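Local coordinates for protein polyprenyl synthetase (Nonlabens dokdonensis, PDB 6KD7) that probably makes geranylgeranyl diphosphate by magnesium-dependent prenyl transfer, at residues Y127-V132 with A181-V186; G227-N232 with E269-V274; T249-W254 with K275-Q280. All blocks are in the same frame, centred on the assembly; numbering follows the deposited sequence. Where two conformers were deposited one is given.

How the contacts relate
Contacts 2 and 3 are neighbours, whereas contact 1 lies on the opposite side of the chain's centre. The centres of contacts 1 and 2 are about 43 Å apart and those of contacts 1 and 3 about 46 Å, with no touch in either case. About 9 Å separates the centres of contacts 2 and 3, which share helix 264-281 and meet where Val-274 CG2 lies 3.8 Å from Trp-254 CB. The pyrophosphate pocket, lined by Arg-43, His-72, Leu-76, Arg-88 and Phe-205, uses none of the six segments. Contacts 2 and 3 stay well short of the bound magnesium: the side chain of Arg-230 is about 13 Å and that of Phe-278 about 14 Å away.

Contact 1 of 3, residues Y127-V132 with A181-V186; sequences YQLNKV and AIIAGV
Ile-182, near the end of helix 158-183, packs against Gln-128, Leu-129 and Val-132 on one side of helix 123-150. The two backbones come to 7.1 Å between Gln-128 CA and Ile-182 CA. Both branches of the isoleucine are used. With CG2 anti to the backbone N, that methyl meets Leu-129 CD2 at 3.8 Å and also Gln-128 CB at 3.9 Å. The second branch ends in CD1, which sits 3.8 Å from the backbone oxygen Gln-128 O and 4.0 Å from Val-132 CG1. Leu-129 and Val-132 slide past Ile-182 in opposite directions, while the Gln-128 chain runs across it at a slant and contributes its aliphatic base. Ile-183 adds a looser touch, its CG1 lying 4.3 Å from Leu-129 CD1. No hydrogen bond joins the segments.

Beyond the isoleucines, Gly-185 has positive phi (87°), and two backbone bonds reach back into the last helical turn: Val-186 N bonds to Ala-181 O and Gly-185 N to Ile-182 O. Phe-118 and Tyr-121 cover Leu-129 further, and Gln-191 packs on both Gln-128 and Ile-182. Tyr-127 packs edge-to-face on Phe-126 of the second subunit and hydrogen-bonds to Glu-119 O there. The arrangement is apolar helix-to-helix packing within the all-helical fold of the prenyl synthases, beside a Schellman motif.

Contact 2 of 3, residues G227-N232 with E269-V274; sequences GDIREN and EKKETV
Ile-229 overlaps Val-274 and Lys-270 in the middle of helix 264-281, meeting Val-274 tip to tip, with CD1 3.8 Å from Val-274 CG1. Its other methyl, CG2, lies 4.1 Å from Lys-270 CG, so the isoleucine is bordered on one flank by the aliphatic part of a lysine whose chain slides past it in the opposite direction. Lys-270 starts with CG anti to the backbone N (chi1 178°) and stays extended to its end, which carries NZ past Ile-229 to the turn that closes helix 227-230. There it crosses Asn-232 at about a right angle and donates a hydrogen bond to OD1. The modelled separation of Lys-270 NZ and Asn-232 OD1, 2.5 Å, is unusually short, and the exact length of the bond is doubtful. The C=O...N angle is 130°, and the nitrogen is tilted 16° from the amide plane. Lys-270 NZ also donates to a water at 2.6 Å, which in turn donates to Arg-230 O. Trp-254 O and Leu-257 O lie at weak hydrogen-bonding range of this largely buried amine.

An alanine in place of Lys-270 would probably leave Asn-232 OD1 and the bridging water without this donor and open a gap beside Ile-229 CG2. Asn-232 itself, with positive phi, closes a Schellman motif, and its ND2 is held by Leu-257 O.

Arg-230 CB packs 4.1 Å from Lys-271 CE. The two positive ends would probably repel each other, but Glu-224 OE2 forms salt bridges with both. The short helix 227-230 lies against helix 264-281, whose Val-274 also touches Leu-251 and Trp-254 of helix 248-254.

Contact 3 of 3, residues T249-W254 with K275-Q280; sequences TELKEW and KVFFEQ
Helices 248-254 and 264-281 follow each other in the chain and form an antiparallel helical hairpin, their segments running at 151° with axes 10.9 Å apart at closest approach. The backbones come nearest at Leu-251 and Phe-277, whose CA atoms are 7.3 Å apart.

Phe-277 lies between the helices and, of the residues in the two segments, has the most surface buried across the contact. Its CB is met by the end of Leu-251, with Leu-251 CD2 3.9 Å from Phe-277 CB, the two side chains sliding past each other in opposite directions. Further out, the phenyl ring reaches Glu-250 and Trp-254, which stand one helical turn apart. Glu-250 has CG anti to the backbone N and an extended chain beyond it. In the conformer described here, its OE1 lies at the edge of the phenyl ring, in its plane, 3.6 Å from Phe-277 CE2, where the weak positive charge of the ring hydrogens would favour it. The carboxylate and ring planes are 79° apart. Trp-254 crosses the phenyl side chain at about a right angle and brings NE1 to the ring edge, 3.9 Å from Phe-277 CE2.

Glu-250 and Trp-254 are also tied to each other. Trp-254 NE1 donates to Glu-250 OE1 at 3.1 Å with an N-H...O angle of 143°, using the oxygen's anti lone pair. Since the glutamate was modelled in two conformers, this link may hold for only part of the molecules. The indole packs edge-to-face on Phe-221 of the third subunit, while Cys-247 touches Phe-277.

On the buried side Phe-278 touches Leu-237 and Ser-241 of helix 236-241 and Phe-215 of helix 188-215. Leu-251 approaches it across the hairpin, CD2 resting 4.2 Å from Phe-278 CE1.

Contact 1 of 3, residues Y127-V132 with A181-V186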
loop_
_atom_site.group_PDB
_atom_site.type_symbol
_atom_site.label_atom_id
_atom_site.label_comp_id
_atom_site.label_asym_id
_atom_site.label_seq_id
_atom_site.Cartn_x
_atom_site.Cartn_y
_atom_site.Cartn_z
ATOM N N TYR A 127 11.190 41.158 27.171
ATOM C CA TYR A 127 9.769 40.960 27.489
ATOM C C TYR A 127 8.924 41.350 26.281
ATOM O O TYR A 127 7.905 40.718 25.963
ATOM C CB TYR A 127 9.343 41.676 28.781
ATOM C CG TYR A 127 7.908 41.434 29.148
ATOM C CD1 TYR A 127 7.555 40.349 29.927
ATOM C CD2 TYR A 127 6.904 42.236 28.664
ATOM C CE1 TYR A 127 6.238 40.093 30.257
ATOM C CE2 TYR A 127 5.581 41.988 28.968
ATOM C CZ TYR A 127 5.258 40.909 29.769
ATOM O OH TYR A 127 3.955 40.653 30.038
ATOM N N GLN A 128 9.229 42.459 25.657
ATOM C CA GLN A 128 8.311 43.004 24.629
ATOM C C GLN A 128 8.408 42.116 23.365
ATOM O O GLN A 128 7.391 41.942 22.676
ATOM C CB GLN A 128 8.702 44.466 24.371
ATOM C CG GLN A 128 8.147 45.463 25.386
ATOM C CD GLN A 128 8.524 46.854 24.921
ATOM O OE1 GLN A 128 9.662 47.286 25.070
ATOM N NE2 GLN A 128 7.626 47.479 24.187
ATOM N N LEU A 129 9.629 41.708 23.037
ATOM C CA LEU A 129 9.983 40.869 21.866
ATOM C C LEU A 129 9.229 39.535 22.026
ATOM O O LEU A 129 8.460 39.192 21.102
ATOM C CB LEU A 129 11.500 40.686 21.812
ATOM C CG LEU A 129 12.300 41.910 21.345
ATOM C CD1 LEU A 129 13.784 41.619 21.382
ATOM C CD2 LEU A 129 11.870 42.398 19.946
ATOM N N ASN A 130 9.381 38.877 23.185
ATOM C CA ASN A 130 8.767 37.548 23.447
ATOM C C ASN A 130 7.272 37.686 23.287
ATOM O O ASN A 130 6.637 36.869 22.615
ATOM C CB ASN A 130 9.088 36.958 24.811
ATOM C CG ASN A 130 10.382 36.221 24.753
ATOM O OD1 ASN A 130 11.447 36.827 24.944
ATOM N ND2 ASN A 130 10.311 34.917 24.521
ATOM N N LYS A 131 6.704 38.737 23.860
ATOM C CA LYS A 131 5.233 38.913 23.833
ATOM C C LYS A 131 4.674 39.073 22.414
ATOM O O LYS A 131 3.750 38.358 22.095
ATOM C CB LYS A 131 4.858 40.118 24.693
ATOM C CG LYS A 131 3.390 40.207 25.064
ATOM C CD LYS A 131 3.184 40.933 26.357
ATOM C CE LYS A 131 1.732 41.030 26.755
ATOM N NZ LYS A 131 0.892 41.486 25.631
ATOM N N VAL A 132 5.269 39.907 21.565
ATOM C CA VAL A 132 4.661 40.108 20.220
ATOM C C VAL A 132 4.998 38.866 19.356
ATOM O O VAL A 132 4.135 38.452 18.545
ATOM C CB VAL A 132 5.089 41.426 19.543
ATOM C CG1 VAL A 132 6.579 41.444 19.265
ATOM C CG2 VAL A 132 4.280 41.647 18.272
ATOM N N ALA A 181 11.391 48.203 15.857
ATOM C CA ALA A 181 10.872 49.359 16.595
ATOM C C ALA A 181 11.092 49.138 18.107
ATOM O O ALA A 181 11.587 50.051 18.792
ATOM C CB ALA A 181 9.437 49.586 16.206
ATOM N N ILE A 182 10.837 47.937 18.618
ATOM C CA ILE A 182 11.046 47.629 20.054
ATOM C C ILE A 182 12.530 47.787 20.348
ATOM O O ILE A 182 12.877 48.305 21.388
ATOM C CB ILE A 182 10.583 46.202 20.407
ATOM C CG1 ILE A 182 9.060 46.102 20.417
ATOM C CG2 ILE A 182 11.203 45.720 21.713
ATOM C CD1 ILE A 182 8.598 44.663 20.385
ATOM N N ILE A 183 13.385 47.296 19.471
ATOM C CA ILE A 183 14.844 47.385 19.744
ATOM C C ILE A 183 15.320 48.847 19.749
ATOM O O ILE A 183 16.318 49.124 20.400
ATOM C CB ILE A 183 15.609 46.446 18.804
ATOM C CG1 ILE A 183 15.288 44.997 19.182
ATOM C CG2 ILE A 183 17.095 46.725 18.850
ATOM C CD1 ILE A 183 15.566 43.995 18.113
ATOM N N ALA A 184 14.640 49.724 19.015
ATOM C CA ALA A 184 15.010 51.156 18.912
ATOM C C ALA A 184 14.426 51.925 20.103
ATOM O O ALA A 184 14.607 53.142 20.146
ATOM C CB ALA A 184 14.491 51.742 17.607
ATOM N N GLY A 185 13.597 51.286 20.919
ATOM C CA GLY A 185 13.045 51.866 22.155
ATOM C C GLY A 185 11.785 52.640 21.868
ATOM O O GLY A 185 11.306 53.399 22.712
ATOM N N VAL A 186 11.193 52.463 20.713
ATOM C CA VAL A 186 9.968 53.241 20.373
ATOM C C VAL A 186 8.826 52.810 21.294
ATOM O O VAL A 186 8.864 51.692 21.786
ATOM C CB VAL A 186 9.710 52.995 18.877
ATOM C CG1 VAL A 186 8.272 53.118 18.456
ATOM C CG2 VAL A 186 10.603 53.893 18.060
#

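Contact 2 of 3, residues G227-N232 with E269-V274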
loop_
_atom_site.group_PDB
_atom_site.type_symbol
_atom_site.label_atom_id
_atom_site.label_comp_id
_atom_site.label_asym_id
_atom_site.label_seq_id
_atom_site.Cartn_x
_atom_site.Cartn_y
_atom_site.Cartn_z
ATOM N N GLY A 227 -1.101 25.923 -9.521
ATOM C CA GLY A 227 -1.150 25.007 -8.359
ATOM C C GLY A 227 -2.410 25.210 -7.529
ATOM O O GLY A 227 -3.078 24.234 -7.120
ATOM N N ASP A 228 -2.783 26.448 -7.291
ATOM C CA ASP A 228 -4.000 26.723 -6.520
ATOM C C ASP A 228 -5.206 26.142 -7.287
ATOM O O ASP A 228 -6.122 25.578 -6.637
ATOM C CB ASP A 228 -4.128 28.215 -6.253
ATOM C CG ASP A 228 -3.126 28.776 -5.261
ATOM O OD1 ASP A 228 -2.542 27.964 -4.536
ATOM O OD2 ASP A 228 -2.985 30.031 -5.233
ATOM N N ILE A 229 -5.234 26.301 -8.604
ATOM C CA ILE A 229 -6.334 25.775 -9.445
ATOM C C ILE A 229 -6.357 24.237 -9.350
ATOM O O ILE A 229 -7.410 23.672 -8.971
ATOM C CB ILE A 229 -6.219 26.255 -10.890
ATOM C CG1 ILE A 229 -6.498 27.758 -10.994
ATOM C CG2 ILE A 229 -7.221 25.455 -11.712
ATOM C CD1 ILE A 229 -6.076 28.398 -12.309
ATOM N N ARG A 230 -5.228 23.599 -9.606
ATOM C CA ARG A 230 -5.123 22.134 -9.558
ATOM C C ARG A 230 -5.619 21.607 -8.207
ATOM O O ARG A 230 -6.284 20.534 -8.182
ATOM C CB ARG A 230 -3.689 21.713 -9.809
ATOM C CG ARG A 230 -3.506 20.212 -9.665
ATOM C CD ARG A 230 -2.146 19.766 -10.166
ATOM N NE ARG A 230 -1.132 20.305 -9.289
ATOM C CZ ARG A 230 -0.943 19.929 -8.030
ATOM N NH1 ARG A 230 -1.674 18.971 -7.464
ATOM N NH2 ARG A 230 0.000 20.530 -7.332
ATOM N N GLU A 231 -5.317 22.304 -7.114
ATOM C CA GLU A 231 -5.621 21.809 -5.746
ATOM C C GLU A 231 -6.957 22.370 -5.276
ATOM O O GLU A 231 -7.334 22.137 -4.145
ATOM C CB GLU A 231 -4.501 22.191 -4.793
ATOM C CG GLU A 231 -3.204 21.468 -5.097
ATOM C CD GLU A 231 -2.107 21.670 -4.054
ATOM O OE1 GLU A 231 -2.173 22.671 -3.302
ATOM O OE2 GLU A 231 -1.175 20.832 -4.001
ATOM N N ASN A 232 -7.659 23.091 -6.138
ATOM C CA ASN A 232 -8.971 23.676 -5.798
ATOM C C ASN A 232 -8.848 24.543 -4.543
ATOM O O ASN A 232 -9.822 24.565 -3.787
ATOM C CB ASN A 232 -10.046 22.582 -5.646
ATOM C CG ASN A 232 -10.140 21.733 -6.894
ATOM O OD1 ASN A 232 -10.245 22.264 -8.013
ATOM N ND2 ASN A 232 -10.026 20.430 -6.721
ATOM N N GLU A 269 -5.845 21.594 -19.219
ATOM C CA GLU A 269 -7.067 22.225 -19.781
ATOM C C GLU A 269 -7.842 22.933 -18.671
ATOM O O GLU A 269 -8.451 23.965 -18.950
ATOM C CB GLU A 269 -7.963 21.278 -20.574
ATOM C CG GLU A 269 -9.173 22.003 -21.130
ATOM C CD GLU A 269 -10.172 21.184 -21.921
ATOM O OE1 GLU A 269 -11.297 21.655 -22.104
ATOM O OE2 GLU A 269 -9.818 20.092 -22.344
ATOM N N LYS A 270 -7.884 22.332 -17.485
ATOM C CA LYS A 270 -8.590 22.953 -16.341
ATOM C C LYS A 270 -7.914 24.290 -16.017
ATOM O O LYS A 270 -8.622 25.271 -15.854
ATOM C CB LYS A 270 -8.508 22.032 -15.123
ATOM C CG LYS A 270 -9.163 22.583 -13.867
ATOM C CD LYS A 270 -9.050 21.691 -12.665
ATOM C CE LYS A 270 -9.777 22.245 -11.464
ATOM N NZ LYS A 270 -9.713 21.327 -10.313
ATOM N N LYS A 271 -6.584 24.316 -15.993
ATOM C CA LYS A 271 -5.851 25.565 -15.670
ATOM C C LYS A 271 -6.129 26.636 -16.727
ATOM O O LYS A 271 -6.488 27.741 -16.332
ATOM C CB LYS A 271 -4.354 25.279 -15.580
ATOM C CG LYS A 271 -3.946 24.347 -14.453
ATOM C CD LYS A 271 -2.463 24.129 -14.372
ATOM C CE LYS A 271 -2.055 23.268 -13.202
ATOM N NZ LYS A 271 -0.589 23.116 -13.132
ATOM N N GLU A 272 -6.065 26.282 -18.012
ATOM C CA GLU A 272 -6.320 27.276 -19.096
ATOM C C GLU A 272 -7.758 27.750 -19.002
ATOM O O GLU A 272 -7.994 28.972 -19.026
ATOM C CB GLU A 272 -5.918 26.752 -20.478
ATOM C CG GLU A 272 -4.401 26.635 -20.650
ATOM C CD GLU A 272 -3.553 27.764 -20.023
ATOM O OE1 GLU A 272 -3.932 28.982 -20.157
ATOM O OE2 GLU A 272 -2.528 27.435 -19.353
ATOM N N THR A 273 -8.703 26.845 -18.774
ATOM C CA THR A 273 -10.134 27.215 -18.789
ATOM C C THR A 273 -10.459 28.064 -17.569
ATOM O O THR A 273 -11.195 29.095 -17.718
ATOM C CB THR A 273 -11.036 25.977 -18.819
ATOM O OG1 THR A 273 -10.562 25.102 -19.843
ATOM C CG2 THR A 273 -12.473 26.366 -19.043
ATOM N N VAL A 274 -9.975 27.646 -16.391
ATOM C CA VAL A 274 -10.257 28.429 -15.151
ATOM C C VAL A 274 -9.576 29.802 -15.268
ATOM O O VAL A 274 -10.224 30.805 -14.947
ATOM C CB VAL A 274 -9.830 27.666 -13.893
ATOM C CG1 VAL A 274 -9.900 28.556 -12.659
ATOM C CG2 VAL A 274 -10.689 26.428 -13.723
HETATM O O HOH W 1 -7.624 19.707 -10.313
#

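Contact 3 of 3, residues T249-W254 with K275-Q280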
loop_
_atom_site.group_PDB
_atom_site.type_symbol
_atom_site.label_atom_id
_atom_site.label_comp_id
_atom_site.label_asym_id
_atom_site.label_seq_id
_atom_site.Cartn_x
_atom_site.Cartn_y
_atom_site.Cartn_z
ATOM N N THR A 249 -21.328 28.768 -11.680
ATOM C CA THR A 249 -21.696 27.332 -11.725
ATOM C C THR A 249 -20.572 26.535 -12.385
ATOM O O THR A 249 -20.157 25.536 -11.793
ATOM C CB THR A 249 -23.029 27.076 -12.424
ATOM O OG1 THR A 249 -24.024 27.417 -11.469
ATOM C CG2 THR A 249 -23.239 25.624 -12.788
ATOM N N GLU A 250 -20.046 26.941 -13.553
ATOM C CA GLU A 250 -18.991 26.127 -14.232
ATOM C C GLU A 250 -17.621 26.334 -13.553
ATOM O O GLU A 250 -16.743 25.458 -13.760
ATOM C CB GLU A 250 -18.904 26.323 -15.760
ATOM C CG GLU A 250 -18.172 25.162 -16.468
ATOM C CD GLU A 250 -17.887 25.346 -17.951
ATOM O OE1 GLU A 250 -16.715 25.114 -18.398
ATOM O OE2 GLU A 250 -18.836 25.758 -18.649
ATOM N N LEU A 251 -17.410 27.408 -12.775
ATOM C CA LEU A 251 -16.195 27.487 -11.911
ATOM C C LEU A 251 -16.317 26.482 -10.767
ATOM O O LEU A 251 -15.381 25.743 -10.554
ATOM C CB LEU A 251 -15.965 28.894 -11.363
ATOM C CG LEU A 251 -15.031 29.749 -12.203
ATOM C CD1 LEU A 251 -15.018 31.164 -11.672
ATOM C CD2 LEU A 251 -13.635 29.164 -12.240
ATOM N N LYS A 252 -17.455 26.442 -10.099
ATOM C CA LYS A 252 -17.660 25.479 -8.994
ATOM C C LYS A 252 -17.524 24.047 -9.520
ATOM O O LYS A 252 -16.998 23.211 -8.768
ATOM C CB LYS A 252 -18.983 25.741 -8.298
ATOM C CG LYS A 252 -19.032 27.092 -7.609
ATOM C CD LYS A 252 -20.303 27.338 -6.859
ATOM C CE LYS A 252 -20.483 28.800 -6.535
ATOM N NZ LYS A 252 -21.580 28.968 -5.556
ATOM N N GLU A 253 -17.858 23.797 -10.784
ATOM C CA GLU A 253 -17.813 22.418 -11.330
ATOM C C GLU A 253 -16.361 22.094 -11.619
ATOM O O GLU A 253 -15.927 20.981 -11.257
ATOM C CB GLU A 253 -18.774 22.248 -12.510
ATOM C CG GLU A 253 -20.206 21.940 -12.052
ATOM C CD GLU A 253 -21.277 22.173 -13.111
ATOM O OE1 GLU A 253 -22.488 22.026 -12.786
ATOM O OE2 GLU A 253 -20.899 22.508 -14.266
ATOM N N TRP A 254 -15.588 23.038 -12.151
ATOM C CA TRP A 254 -14.137 22.775 -12.327
ATOM C C TRP A 254 -13.508 22.498 -10.962
ATOM O O TRP A 254 -12.653 21.635 -10.872
ATOM C CB TRP A 254 -13.470 23.960 -13.022
ATOM C CG TRP A 254 -13.631 23.925 -14.508
ATOM C CD1 TRP A 254 -14.414 24.741 -15.264
ATOM C CD2 TRP A 254 -13.020 22.990 -15.423
ATOM N NE1 TRP A 254 -14.299 24.408 -16.589
ATOM C CE2 TRP A 254 -13.464 23.332 -16.717
ATOM C CE3 TRP A 254 -12.165 21.888 -15.278
ATOM C CZ2 TRP A 254 -13.054 22.641 -17.855
ATOM C CZ3 TRP A 254 -11.757 21.199 -16.404
ATOM C CH2 TRP A 254 -12.202 21.572 -17.676
ATOM N N LYS A 275 -8.330 29.862 -15.742
ATOM C CA LYS A 275 -7.643 31.173 -15.977
ATOM C C LYS A 275 -8.557 32.058 -16.830
ATOM O O LYS A 275 -8.852 33.217 -16.403
ATOM C CB LYS A 275 -6.246 30.971 -16.553
ATOM C CG LYS A 275 -5.237 30.543 -15.496
ATOM C CD LYS A 275 -3.936 30.018 -16.036
ATOM C CE LYS A 275 -3.222 31.061 -16.865
ATOM N NZ LYS A 275 -1.774 30.774 -16.890
ATOM N N VAL A 276 -9.145 31.507 -17.894
ATOM C CA VAL A 276 -10.020 32.337 -18.772
ATOM C C VAL A 276 -11.239 32.789 -17.976
ATOM O O VAL A 276 -11.614 33.975 -18.124
ATOM C CB VAL A 276 -10.398 31.601 -20.072
ATOM C CG1 VAL A 276 -11.449 32.385 -20.846
ATOM C CG2 VAL A 276 -9.156 31.315 -20.920
ATOM N N PHE A 277 -11.841 31.928 -17.164
ATOM C CA PHE A 277 -13.002 32.340 -16.324
ATOM C C PHE A 277 -12.590 33.440 -15.336
ATOM O O PHE A 277 -13.371 34.352 -15.047
ATOM C CB PHE A 277 -13.602 31.164 -15.551
ATOM C CG PHE A 277 -14.509 30.298 -16.384
ATOM C CD1 PHE A 277 -15.596 30.851 -17.046
ATOM C CD2 PHE A 277 -14.263 28.941 -16.533
ATOM C CE1 PHE A 277 -16.415 30.057 -17.833
ATOM C CE2 PHE A 277 -15.090 28.148 -17.316
ATOM C CZ PHE A 277 -16.163 28.707 -17.955
ATOM N N PHE A 278 -11.384 33.346 -14.798
ATOM C CA PHE A 278 -10.866 34.357 -13.843
ATOM C C PHE A 278 -10.877 35.733 -14.542
ATOM O O PHE A 278 -11.441 36.637 -13.922
ATOM C CB PHE A 278 -9.491 33.958 -13.300
ATOM C CG PHE A 278 -9.485 32.859 -12.264
ATOM C CD1 PHE A 278 -10.632 32.487 -11.592
ATOM C CD2 PHE A 278 -8.287 32.260 -11.904
ATOM C CE1 PHE A 278 -10.593 31.500 -10.620
ATOM C CE2 PHE A 278 -8.239 31.295 -10.917
ATOM C CZ PHE A 278 -9.398 30.915 -10.279
ATOM N N GLU A 279 -10.339 35.845 -15.772
ATOM C CA GLU A 279 -10.324 37.110 -16.573
ATOM C C GLU A 279 -11.776 37.509 -16.831
ATOM O O GLU A 279 -12.234 38.533 -16.251
ATOM C CB GLU A 279 -9.536 37.002 -17.881
ATOM C CG GLU A 279 -8.416 36.000 -17.795
ATOM C CD GLU A 279 -7.358 36.010 -18.876
ATOM O OE1 GLU A 279 -6.640 37.013 -18.960
ATOM O OE2 GLU A 279 -7.210 34.975 -19.582
ATOM N N GLN A 280 -12.513 36.685 -17.574
ATOM C CA GLN A 280 -13.846 37.074 -18.089
ATOM C C GLN A 280 -14.776 37.392 -16.922
ATOM O O GLN A 280 -15.598 38.251 -17.093
ATOM C CB GLN A 280 -14.437 36.002 -19.004
ATOM C CG GLN A 280 -13.654 35.813 -20.300
ATOM C CD GLN A 280 -14.278 34.746 -21.171
ATOM O OE1 GLN A 280 -15.154 33.996 -20.739
ATOM N NE2 GLN A 280 -13.821 34.666 -22.412
#